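Local coordinates for Pre-mRNA splicing helicase-like protein (Chaetomium thermophilum, PDB 4RVQ) that probably takes part in pre-mRNA splicing as the spliceosomal helicase Brr2, whose noncanonical PWI-like domain is likely to mediate protein or RNA interactions, at residues Ile19-Leu24 and Arg97-Glu102; Asp65-Leu70 and Lys84-Arg89; Asn88-Val93 and Glu117-Ile122. All blocks are in the same frame, centred on the assembly; numbering follows the deposited sequence. Where two conformers were deposited one is given.

Contact 1 (Ile19-Leu24 and Arg97-Glu102); sequences IDAYWL and RLARAE. With EDO (1,2-ethanediol), chain F.
Ala-21 and Ala-99 bring the two backbones to a CA–CA distance of 5.0 Å, where a type I turn from Asp-20 to Trp-23 leading into helix 23-29 lies against the end of helix 89-99. So close an approach suits small side chains: Ala-99 CB sits 3.5 Å from Ala-21 N, and the two CB atoms are in apolar contact at 4.2 Å. Beyond them Arg-100 leaves its backbone with CG anti to the carbonyl carbon (chi1 -72°) and extends past Ala-21 CB, which its CG touches at 3.7 Å. Its guanidinium then takes Ala-21 O side-on, Arg-100 NE 3.0 Å and Arg-100 NH2 3.3 Å from Ala-21 O, both from the same face of the carbonyl plane. The oxygen lies in the guanidinium plane, yet both bonds are bent. NH2 also stands over one face of the Tyr-22 ring, toward its rim, in a cation-pi contact with ring and guanidinium planes 75° apart. Within the turn, Tyr-22 N donates to Asp-20 OD2, an Asx turn, while Asp-20 OD1 pairs with Arg-26. A single arginine thus joins a turn carbonyl and an aromatic face at the protein surface, and its positive charge would probably polarise both.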
loop_
_atom_site.group_PDB
_atom_site.type_symbol
_atom_site.label_atom_id
_atom_site.label_comp_id
_atom_site.label_asym_id
_atom_site.label_seq_id
_atom_site.Cartn_x
_atom_site.Cartn_y
_atom_site.Cartn_z
ATOM N N ILE A 19 -6.268 -6.295 -0.863
ATOM C CA ILE A 19 -5.071 -6.061 -0.059
ATOM C C ILE A 19 -5.028 -7.002 1.130
ATOM O O ILE A 19 -5.398 -6.648 2.234
ATOM C CB ILE A 19 -4.902 -4.579 0.306
ATOM C CG1 ILE A 19 -4.888 -3.734 -0.999
ATOM C CG2 ILE A 19 -3.595 -4.369 1.090
ATOM C CD1 ILE A 19 -4.654 -2.282 -0.827
ATOM N N ASP A 20 -4.642 -8.244 0.851
ATOM C CA ASP A 20 -4.394 -9.234 1.869
ATOM C C ASP A 20 -3.077 -8.910 2.572
ATOM O O ASP A 20 -2.342 -7.956 2.232
ATOM C CB ASP A 20 -4.378 -10.635 1.251
ATOM C CG ASP A 20 -3.322 -10.757 0.200
ATOM O OD1 ASP A 20 -3.565 -10.236 -0.893
ATOM O OD2 ASP A 20 -2.222 -11.341 0.479
ATOM N N ALA A 21 -2.731 -9.723 3.581
ATOM C CA ALA A 21 -1.542 -9.527 4.389
ATOM C C ALA A 21 -0.243 -9.503 3.588
ATOM O O ALA A 21 0.742 -8.928 4.078
ATOM C CB ALA A 21 -1.456 -10.650 5.414
ATOM N N TYR A 22 -0.225 -10.113 2.398
ATOM C CA TYR A 22 0.975 -10.224 1.583
ATOM C C TYR A 22 0.854 -9.468 0.252
ATOM O O TYR A 22 1.734 -9.620 -0.585
ATOM C CB TYR A 22 1.290 -11.699 1.316
ATOM C CG TYR A 22 1.574 -12.481 2.565
ATOM C CD1 TYR A 22 2.836 -12.527 3.091
ATOM C CD2 TYR A 22 0.569 -13.169 3.231
ATOM C CE1 TYR A 22 3.118 -13.264 4.240
ATOM C CE2 TYR A 22 0.811 -13.913 4.354
ATOM C CZ TYR A 22 2.074 -13.947 4.880
ATOM O OH TYR A 22 2.389 -14.669 6.003
ATOM N N TRP A 23 -0.184 -8.659 0.050
ATOM C CA TRP A 23 -0.354 -7.992 -1.234
ATOM C C TRP A 23 0.854 -7.147 -1.592
ATOM O O TRP A 23 1.363 -7.212 -2.707
ATOM C CB TRP A 23 -1.626 -7.129 -1.164
ATOM C CG TRP A 23 -1.928 -6.365 -2.463
ATOM C CD1 TRP A 23 -2.689 -6.820 -3.513
ATOM C CD2 TRP A 23 -1.428 -5.084 -2.852
ATOM N NE1 TRP A 23 -2.722 -5.875 -4.512
ATOM C CE2 TRP A 23 -1.939 -4.807 -4.141
ATOM C CE3 TRP A 23 -0.617 -4.135 -2.246
ATOM C CZ2 TRP A 23 -1.676 -3.614 -4.814
ATOM C CZ3 TRP A 23 -0.347 -2.938 -2.933
ATOM C CH2 TRP A 23 -0.869 -2.709 -4.192
ATOM N N LEU A 24 1.317 -6.333 -0.643
ATOM C CA LEU A 24 2.440 -5.442 -0.924
ATOM C C LEU A 24 3.686 -6.250 -1.258
ATOM O O LEU A 24 4.413 -5.965 -2.224
ATOM C CB LEU A 24 2.671 -4.493 0.233
ATOM C CG LEU A 24 3.882 -3.572 0.087
ATOM C CD1 LEU A 24 3.798 -2.701 -1.167
ATOM C CD2 LEU A 24 4.068 -2.739 1.320
ATOM N N ARG A 97 -1.916 -3.637 7.662
ATOM C CA ARG A 97 -1.952 -3.773 9.092
ATOM C C ARG A 97 -3.219 -4.510 9.535
ATOM O O ARG A 97 -3.170 -5.431 10.366
ATOM C CB ARG A 97 -1.857 -2.407 9.768
ATOM C CG ARG A 97 -1.683 -2.520 11.256
ATOM C CD ARG A 97 -1.603 -1.145 11.947
ATOM N NE ARG A 97 -1.720 -1.323 13.385
ATOM C CZ ARG A 97 -2.135 -0.396 14.235
ATOM N NH1 ARG A 97 -2.373 0.817 13.809
ATOM N NH2 ARG A 97 -2.314 -0.692 15.511
ATOM N N LEU A 98 -4.355 -4.100 9.022
ATOM C CA LEU A 98 -5.622 -4.726 9.404
ATOM C C LEU A 98 -5.649 -6.197 9.022
ATOM O O LEU A 98 -6.100 -7.054 9.812
ATOM C CB LEU A 98 -6.806 -3.949 8.819
ATOM C CG LEU A 98 -8.205 -4.428 9.211
ATOM C CD1 LEU A 98 -8.409 -4.440 10.703
ATOM C CD2 LEU A 98 -9.240 -3.563 8.525
ATOM N N ALA A 99 -5.181 -6.521 7.826
ATOM C CA ALA A 99 -5.196 -7.921 7.378
ATOM C C ALA A 99 -4.365 -8.805 8.280
ATOM O O ALA A 99 -4.600 -10.013 8.354
ATOM C CB ALA A 99 -4.707 -8.036 5.947
ATOM N N ARG A 100 -3.347 -8.241 8.905
ATOM C CA ARG A 100 -2.438 -8.957 9.789
ATOM C C ARG A 100 -2.921 -9.012 11.243
ATOM O O ARG A 100 -2.269 -9.718 12.036
ATOM C CB ARG A 100 -1.031 -8.342 9.669
ATOM C CG ARG A 100 -0.411 -8.703 8.356
ATOM C CD ARG A 100 0.842 -7.906 7.991
ATOM N NE ARG A 100 1.570 -8.609 6.912
ATOM C CZ ARG A 100 2.323 -9.668 7.149
ATOM N NH1 ARG A 100 2.672 -9.985 8.385
ATOM N NH2 ARG A 100 2.762 -10.406 6.165
ATOM N N ALA A 101 -4.025 -8.376 11.588
ATOM C CA ALA A 101 -4.548 -8.328 12.940
ATOM C C ALA A 101 -5.578 -9.447 13.114
ATOM O O ALA A 101 -6.568 -9.521 12.406
ATOM C CB ALA A 101 -5.146 -6.983 13.225
ATOM N N GLU A 102 -5.284 -10.359 14.060
ATOM C CA GLU A 102 -6.111 -11.526 14.305
ATOM C C GLU A 102 -7.092 -11.373 15.467
ATOM O O GLU A 102 -8.157 -11.974 15.466
ATOM C CB GLU A 102 -5.193 -12.717 14.624
ATOM C CG GLU A 102 -4.071 -12.980 13.618
ATOM C CD GLU A 102 -4.538 -13.773 12.399
ATOM O OE1 GLU A 102 -5.732 -14.094 12.316
ATOM O OE2 GLU A 102 -3.704 -14.061 11.511
HETATM C C1 EDO F . -0.838 2.469 10.516
HETATM O O1 EDO F . -0.655 2.145 11.875
HETATM C C2 EDO F . -0.196 3.813 10.220
HETATM O O2 EDO F . 1.222 3.641 10.347
#

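Contact 2 (Asp65-Leu70 and Lys84-Arg89); sequences DIENDL and KLIENR. With SO4 (sulfate ion), chain B.
Glu-67 and Ile-86 have the nearest CA atoms of the two segments, 7.3 Å apart, where helix 63-73 lies against helix 79-87; no hydrogen bond joins the segments. Ile-86 fills the middle: its CD1 lies 3.7 Å from Glu-67 CA and also meets CB and CG of that glutamate, whose side chain it crosses at about a right angle. Leu-70, in the conformer described, lies alongside Ile-86 pointing the opposite way, with Leu-70 CD2 3.9 Å from Ile-86 CG1 and 4.0 Å from Leu-85 CB. Ile-66 CG2 touches Ile-86 CG1 more distantly. Two successive helices of this all-helical PWI-like domain are joined by aliphatic branches, and Leu-85 continues to Trp-23 and Leu-24 of helix 23-29. Where helix 79-87 ends, Arg-89 turns back: NH1 donates to Ile-86 O at 2.8 Å, from above the carbonyl plane, and Arg-89 N reaches that oxygen from the opposite face. NH1 and NH2 also bind O3 and O2 of a sulfate, probably from the crystallisation liquor. An alanine in place of Arg-89 would probably leave Ile-86 O with one donor fewer and the sulfate without its two-pronged partner. Asn-88 ND2 adds a second bond to Lys-84 O, 2.9 Å away, and also bonds to Asn-12 O.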
loop_
_atom_site.group_PDB
_atom_site.type_symbol
_atom_site.label_atom_id
_atom_site.label_comp_id
_atom_site.label_asym_id
_atom_site.label_seq_id
_atom_site.Cartn_x
_atom_site.Cartn_y
_atom_site.Cartn_z
ATOM N N ASP A 65 9.095 13.732 0.291
ATOM C CA ASP A 65 10.019 12.878 1.015
ATOM C C ASP A 65 9.631 11.414 0.872
ATOM O O ASP A 65 10.509 10.557 0.699
ATOM C CB ASP A 65 10.077 13.278 2.497
ATOM C CG ASP A 65 10.749 14.642 2.735
ATOM O OD1 ASP A 65 11.555 15.097 1.899
ATOM O OD2 ASP A 65 10.468 15.264 3.789
ATOM N N ILE A 66 8.327 11.109 0.952
ATOM C CA ILE A 66 7.838 9.766 0.740
ATOM C C ILE A 66 8.283 9.306 -0.652
ATOM O O ILE A 66 8.811 8.212 -0.832
ATOM C CB ILE A 66 6.304 9.713 0.915
ATOM C CG1 ILE A 66 5.932 9.947 2.389
ATOM C CG2 ILE A 66 5.761 8.419 0.371
ATOM C CD1 ILE A 66 4.439 10.076 2.647
ATOM N N GLU A 67 8.041 10.135 -1.669
ATOM C CA GLU A 67 8.434 9.774 -3.010
ATOM C C GLU A 67 9.934 9.540 -3.138
ATOM O O GLU A 67 10.380 8.566 -3.744
ATOM C CB GLU A 67 7.985 10.815 -4.031
ATOM C CG GLU A 67 8.193 10.300 -5.437
ATOM C CD GLU A 67 8.190 11.377 -6.486
ATOM O OE1 GLU A 67 7.553 11.173 -7.547
ATOM O OE2 GLU A 67 8.842 12.426 -6.266
ATOM N N ASN A 68 10.732 10.474 -2.615
ATOM C CA ASN A 68 12.176 10.318 -2.710
ATOM C C ASN A 68 12.645 9.004 -2.090
ATOM O O ASN A 68 13.432 8.271 -2.701
ATOM C CB ASN A 68 12.880 11.496 -2.063
ATOM C CG ASN A 68 12.956 12.713 -2.984
ATOM O OD1 ASN A 68 12.703 12.639 -4.203
ATOM N ND2 ASN A 68 13.303 13.840 -2.400
ATOM N N ASP A 69 12.156 8.698 -0.904
ATOM C CA ASP A 69 12.595 7.513 -0.218
ATOM C C ASP A 69 12.132 6.256 -0.939
ATOM O O ASP A 69 12.870 5.282 -1.050
ATOM C CB ASP A 69 12.114 7.519 1.230
ATOM C CG ASP A 69 12.826 8.566 2.084
ATOM O OD1 ASP A 69 13.795 9.181 1.611
ATOM O OD2 ASP A 69 12.371 8.779 3.227
ATOM N N LEU A 70 10.906 6.251 -1.448
ATOM C CA LEU A 70 10.406 5.084 -2.162
ATOM C C LEU A 70 11.169 4.875 -3.490
ATOM O O LEU A 70 11.436 3.737 -3.902
ATOM C CB LEU A 70 8.861 5.125 -2.329
ATOM C CG LEU A 70 8.086 3.816 -2.367
ATOM C CD1 LEU A 70 8.214 3.078 -1.057
ATOM C CD2 LEU A 70 6.628 4.079 -2.700
ATOM N N LYS A 84 1.998 3.928 -7.942
ATOM C CA LYS A 84 0.825 3.163 -7.522
ATOM C C LYS A 84 0.745 3.061 -5.993
ATOM O O LYS A 84 -0.322 3.188 -5.392
ATOM C CB LYS A 84 0.851 1.766 -8.145
ATOM C CG LYS A 84 -0.300 0.880 -7.749
ATOM C CD LYS A 84 -0.371 -0.382 -8.577
ATOM C CE LYS A 84 -1.493 -1.280 -8.232
ATOM N NZ LYS A 84 -1.284 -2.575 -8.935
ATOM N N LEU A 85 1.892 2.803 -5.365
ATOM C CA LEU A 85 1.909 2.684 -3.922
ATOM C C LEU A 85 1.585 4.017 -3.240
ATOM O O LEU A 85 0.818 4.105 -2.302
ATOM C CB LEU A 85 3.263 2.141 -3.446
ATOM C CG LEU A 85 3.568 0.712 -3.932
ATOM C CD1 LEU A 85 4.924 0.287 -3.372
ATOM C CD2 LEU A 85 2.476 -0.293 -3.568
ATOM N N ILE A 86 2.178 5.097 -3.765
ATOM C CA ILE A 86 1.924 6.412 -3.190
ATOM C C ILE A 86 0.457 6.840 -3.354
ATOM O O ILE A 86 -0.170 7.328 -2.417
ATOM C CB ILE A 86 2.864 7.465 -3.798
ATOM C CG1 ILE A 86 4.303 7.133 -3.413
ATOM C CG2 ILE A 86 2.490 8.846 -3.327
ATOM C CD1 ILE A 86 5.331 8.057 -4.052
ATOM N N GLU A 87 -0.118 6.623 -4.531
ATOM C CA GLU A 87 -1.522 6.958 -4.768
ATOM C C GLU A 87 -2.440 6.219 -3.797
ATOM O O GLU A 87 -3.501 6.714 -3.447
ATOM C CB GLU A 87 -1.925 6.614 -6.200
ATOM C CG GLU A 87 -1.236 7.456 -7.299
ATOM C CD GLU A 87 -1.726 8.873 -7.390
ATOM O OE1 GLU A 87 -2.582 9.277 -6.597
ATOM O OE2 GLU A 87 -1.212 9.592 -8.295
ATOM N N ASN A 88 -2.033 5.016 -3.407
ATOM C CA ASN A 88 -2.782 4.155 -2.497
ATOM C C ASN A 88 -2.178 4.084 -1.110
ATOM O O ASN A 88 -2.412 3.097 -0.411
ATOM C CB ASN A 88 -2.877 2.758 -3.116
ATOM C CG ASN A 88 -3.754 2.730 -4.344
ATOM O OD1 ASN A 88 -4.964 2.957 -4.239
ATOM N ND2 ASN A 88 -3.169 2.481 -5.480
ATOM N N ARG A 89 -1.446 5.099 -0.676
ATOM C CA ARG A 89 -0.696 4.956 0.559
ATOM C C ARG A 89 -1.588 4.624 1.746
ATOM O O ARG A 89 -1.204 3.780 2.562
ATOM C CB ARG A 89 0.177 6.182 0.792
ATOM C CG ARG A 89 -0.561 7.487 0.849
ATOM C CD ARG A 89 0.401 8.662 0.640
ATOM N NE ARG A 89 -0.256 9.976 0.647
ATOM C CZ ARG A 89 -0.898 10.518 -0.388
ATOM N NH1 ARG A 89 -0.991 9.905 -1.538
ATOM N NH2 ARG A 89 -1.451 11.703 -0.254
HETATM S S SO4 B . -3.562 12.284 -3.321
HETATM O O1 SO4 B . -4.791 11.821 -2.675
HETATM O O2 SO4 B . -2.780 13.115 -2.377
HETATM O O3 SO4 B . -2.809 11.095 -3.676
HETATM O O4 SO4 B . -3.959 13.049 -4.453
#

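Contact 3 (Asn88-Val93 and Glu117-Ile122); sequences NRDKVV and EGLRWI. With EDO (1,2-ethanediol), chain G; SO4 (sulfate ion), chain B.
Ile-122 packs against the start of helix 89-99 through CD1, which lies 3.9 Å from both Lys-91 CG and Lys-91 N and also touches Asp-90 CB. With Leu-119, whose CD2 comes within 3.8 Å of Asp-90 OD2 in the conformer described, it forms the close-packed side of the contact, and a carboxylate oxygen here rests against a methyl group. Ile-122 CG1 lies 3.3 Å above the centre of the Trp-121 ring, packing isoleucine and indole together within their own helix. Lys-91 runs extended from CG and crosses the indole at about a right angle, its CE 3.8 Å from Trp-121 CZ3; its charged end continues to a salt bridge with Glu-125 and a hydrogen bond to Val-14 O.

The polar side is looser. Asp-90 and Trp-121 do not bond directly: one water donates to Asp-90 OD2 at 2.8 Å and accepts from Trp-121 NE1 at 3.0 Å, lying in the plane of the indole. Asp-90 OD1 accepts from the hydroxyl O2 of an ethanediol, probably from the crystallisation liquor, that also bonds to Trp-94 NE1. Gly-118, with positive phi, closes helix 104-116 in a Schellman motif and lets the chain turn into helix 120-127. Leu-119 and Ile-122 reach Met-114 of the preceding helix as well as Trp-94 and Leu-95, respectively, of helix 89-99, while the other side of helix 89-99 meets Leu-49 of helix 35-50.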
loop_
_atom_site.group_PDB
_atom_site.type_symbol
_atom_site.label_atom_id
_atom_site.label_comp_id
_atom_site.label_asym_id
_atom_site.label_seq_id
_atom_site.Cartn_x
_atom_site.Cartn_y
_atom_site.Cartn_z
ATOM N N ASN A 88 -2.033 5.016 -3.407
ATOM C CA ASN A 88 -2.782 4.155 -2.497
ATOM C C ASN A 88 -2.178 4.084 -1.110
ATOM O O ASN A 88 -2.412 3.097 -0.411
ATOM C CB ASN A 88 -2.877 2.758 -3.116
ATOM C CG ASN A 88 -3.754 2.730 -4.344
ATOM O OD1 ASN A 88 -4.964 2.957 -4.239
ATOM N ND2 ASN A 88 -3.169 2.481 -5.480
ATOM N N ARG A 89 -1.446 5.099 -0.676
ATOM C CA ARG A 89 -0.696 4.956 0.559
ATOM C C ARG A 89 -1.588 4.624 1.746
ATOM O O ARG A 89 -1.204 3.780 2.562
ATOM C CB ARG A 89 0.177 6.182 0.792
ATOM C CG ARG A 89 -0.561 7.487 0.849
ATOM C CD ARG A 89 0.401 8.662 0.640
ATOM N NE ARG A 89 -0.256 9.976 0.647
ATOM C CZ ARG A 89 -0.898 10.518 -0.388
ATOM N NH1 ARG A 89 -0.991 9.905 -1.538
ATOM N NH2 ARG A 89 -1.451 11.703 -0.254
ATOM N N ASP A 90 -2.745 5.248 1.892
ATOM C CA ASP A 90 -3.605 4.955 3.023
ATOM C C ASP A 90 -4.112 3.504 2.976
ATOM O O ASP A 90 -4.052 2.778 3.982
ATOM C CB ASP A 90 -4.797 5.897 3.073
ATOM C CG ASP A 90 -4.423 7.296 3.429
ATOM O OD1 ASP A 90 -3.550 7.508 4.301
ATOM O OD2 ASP A 90 -5.044 8.222 2.867
ATOM N N LYS A 91 -4.593 3.069 1.819
ATOM C CA LYS A 91 -5.044 1.708 1.680
ATOM C C LYS A 91 -3.931 0.719 1.974
ATOM O O LYS A 91 -4.149 -0.280 2.686
ATOM C CB LYS A 91 -5.547 1.439 0.272
ATOM C CG LYS A 91 -6.982 1.746 -0.005
ATOM C CD LYS A 91 -7.398 1.387 -1.406
ATOM C CE LYS A 91 -8.899 1.368 -1.547
ATOM N NZ LYS A 91 -9.347 1.255 -2.942
ATOM N N VAL A 92 -2.767 0.923 1.370
ATOM C CA VAL A 92 -1.703 -0.051 1.523
ATOM C C VAL A 92 -1.277 -0.159 2.989
ATOM O O VAL A 92 -1.142 -1.264 3.528
ATOM C CB VAL A 92 -0.509 0.301 0.627
ATOM C CG1 VAL A 92 0.688 -0.643 0.872
ATOM C CG2 VAL A 92 -0.911 0.192 -0.830
ATOM N N VAL A 93 -1.052 0.951 3.655
ATOM C CA VAL A 93 -0.558 0.934 5.017
ATOM C C VAL A 93 -1.615 0.324 5.942
ATOM O O VAL A 93 -1.330 -0.585 6.739
ATOM C CB VAL A 93 -0.179 2.368 5.477
ATOM C CG1 VAL A 93 0.055 2.406 6.938
ATOM C CG2 VAL A 93 1.057 2.888 4.718
ATOM N N GLU A 117 -8.858 8.817 11.173
ATOM C CA GLU A 117 -8.039 9.368 10.109
ATOM C C GLU A 117 -8.841 9.746 8.863
ATOM O O GLU A 117 -8.251 10.132 7.875
ATOM C CB GLU A 117 -6.973 8.354 9.720
ATOM C CG GLU A 117 -5.943 8.078 10.788
ATOM C CD GLU A 117 -4.932 9.183 10.947
ATOM O OE1 GLU A 117 -5.165 10.312 10.465
ATOM O OE2 GLU A 117 -3.888 8.917 11.571
ATOM N N GLY A 118 -10.168 9.646 8.921
ATOM C CA GLY A 118 -10.985 9.987 7.776
ATOM C C GLY A 118 -11.114 8.868 6.751
ATOM O O GLY A 118 -11.452 9.125 5.589
ATOM N N LEU A 119 -10.832 7.619 7.164
ATOM C CA LEU A 119 -10.778 6.494 6.252
ATOM C C LEU A 119 -11.991 5.589 6.346
ATOM O O LEU A 119 -11.910 4.444 5.909
ATOM C CB LEU A 119 -9.457 5.705 6.467
ATOM C CG LEU A 119 -8.197 6.556 6.349
ATOM C CD1 LEU A 119 -6.978 5.692 6.635
ATOM C CD2 LEU A 119 -8.056 7.265 5.006
ATOM N N ARG A 120 -13.117 6.102 6.823
ATOM C CA ARG A 120 -14.375 5.377 6.695
ATOM C C ARG A 120 -14.574 4.837 5.280
ATOM O O ARG A 120 -15.067 3.728 5.089
ATOM C CB ARG A 120 -15.572 6.244 7.121
ATOM C CG ARG A 120 -16.954 5.603 6.938
ATOM C CD ARG A 120 -17.162 4.345 7.731
ATOM N NE ARG A 120 -17.048 4.633 9.137
ATOM C CZ ARG A 120 -16.716 3.752 10.037
ATOM N NH1 ARG A 120 -16.471 2.482 9.684
ATOM N NH2 ARG A 120 -16.577 4.125 11.307
ATOM N N TRP A 121 -14.229 5.620 4.256
ATOM C CA TRP A 121 -14.428 5.188 2.886
ATOM C C TRP A 121 -13.740 3.860 2.584
ATOM O O TRP A 121 -14.246 3.054 1.829
ATOM C CB TRP A 121 -13.980 6.274 1.899
ATOM C CG TRP A 121 -12.533 6.486 1.711
ATOM C CD1 TRP A 121 -11.694 7.349 2.419
ATOM C CD2 TRP A 121 -11.706 5.848 0.734
ATOM N NE1 TRP A 121 -10.409 7.241 1.940
ATOM C CE2 TRP A 121 -10.385 6.351 0.894
ATOM C CE3 TRP A 121 -11.965 4.931 -0.282
ATOM C CZ2 TRP A 121 -9.338 5.950 0.077
ATOM C CZ3 TRP A 121 -10.935 4.542 -1.078
ATOM C CH2 TRP A 121 -9.633 5.058 -0.895
ATOM N N ILE A 122 -12.577 3.637 3.198
ATOM C CA ILE A 122 -11.846 2.391 2.990
ATOM C C ILE A 122 -12.541 1.227 3.686
ATOM O O ILE A 122 -12.680 0.148 3.103
ATOM C CB ILE A 122 -10.383 2.506 3.441
ATOM C CG1 ILE A 122 -9.681 3.626 2.653
ATOM C CG2 ILE A 122 -9.682 1.167 3.288
ATOM C CD1 ILE A 122 -8.213 3.799 3.042
HETATM C C1 EDO G . -0.940 7.562 6.962
HETATM O O1 EDO G . -1.686 7.229 8.141
HETATM C C2 EDO G . -0.954 6.357 6.029
HETATM O O2 EDO G . -0.754 6.772 4.676
HETATM S S SO4 B . -3.562 12.284 -3.321
HETATM O O1 SO4 B . -4.791 11.821 -2.675
HETATM O O2 SO4 B . -2.780 13.115 -2.377
HETATM O O3 SO4 B . -2.809 11.095 -3.676
HETATM O O4 SO4 B . -3.959 13.049 -4.453
HETATM O O HOH W 1 -7.671 8.490 1.944
#

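Overall arrangement
Helix 89-99 illustrates how one helix can serve contacts of different chemistry: its end enters contact 1, its beginning contact 3, and contact 2 uses the preceding helix and the junction. Contact 1 is a surface contact in which two alanines meet and an arginine joins a carbonyl to an aromatic ring. Contact 2, centred about 19 Å away on the opposite side of the chain's centre, is buried and aliphatic, its polar bonds at the helix end. Contact 3 is also buried but mixed, its apolar packing bordered by a water-bridged polar edge. Trp-23 and Leu-24 bridge contact 1 to both others, packing on Leu-85 and Val-92, whereas contacts 2 and 3 share Asn-88, Arg-89 and the sulfate.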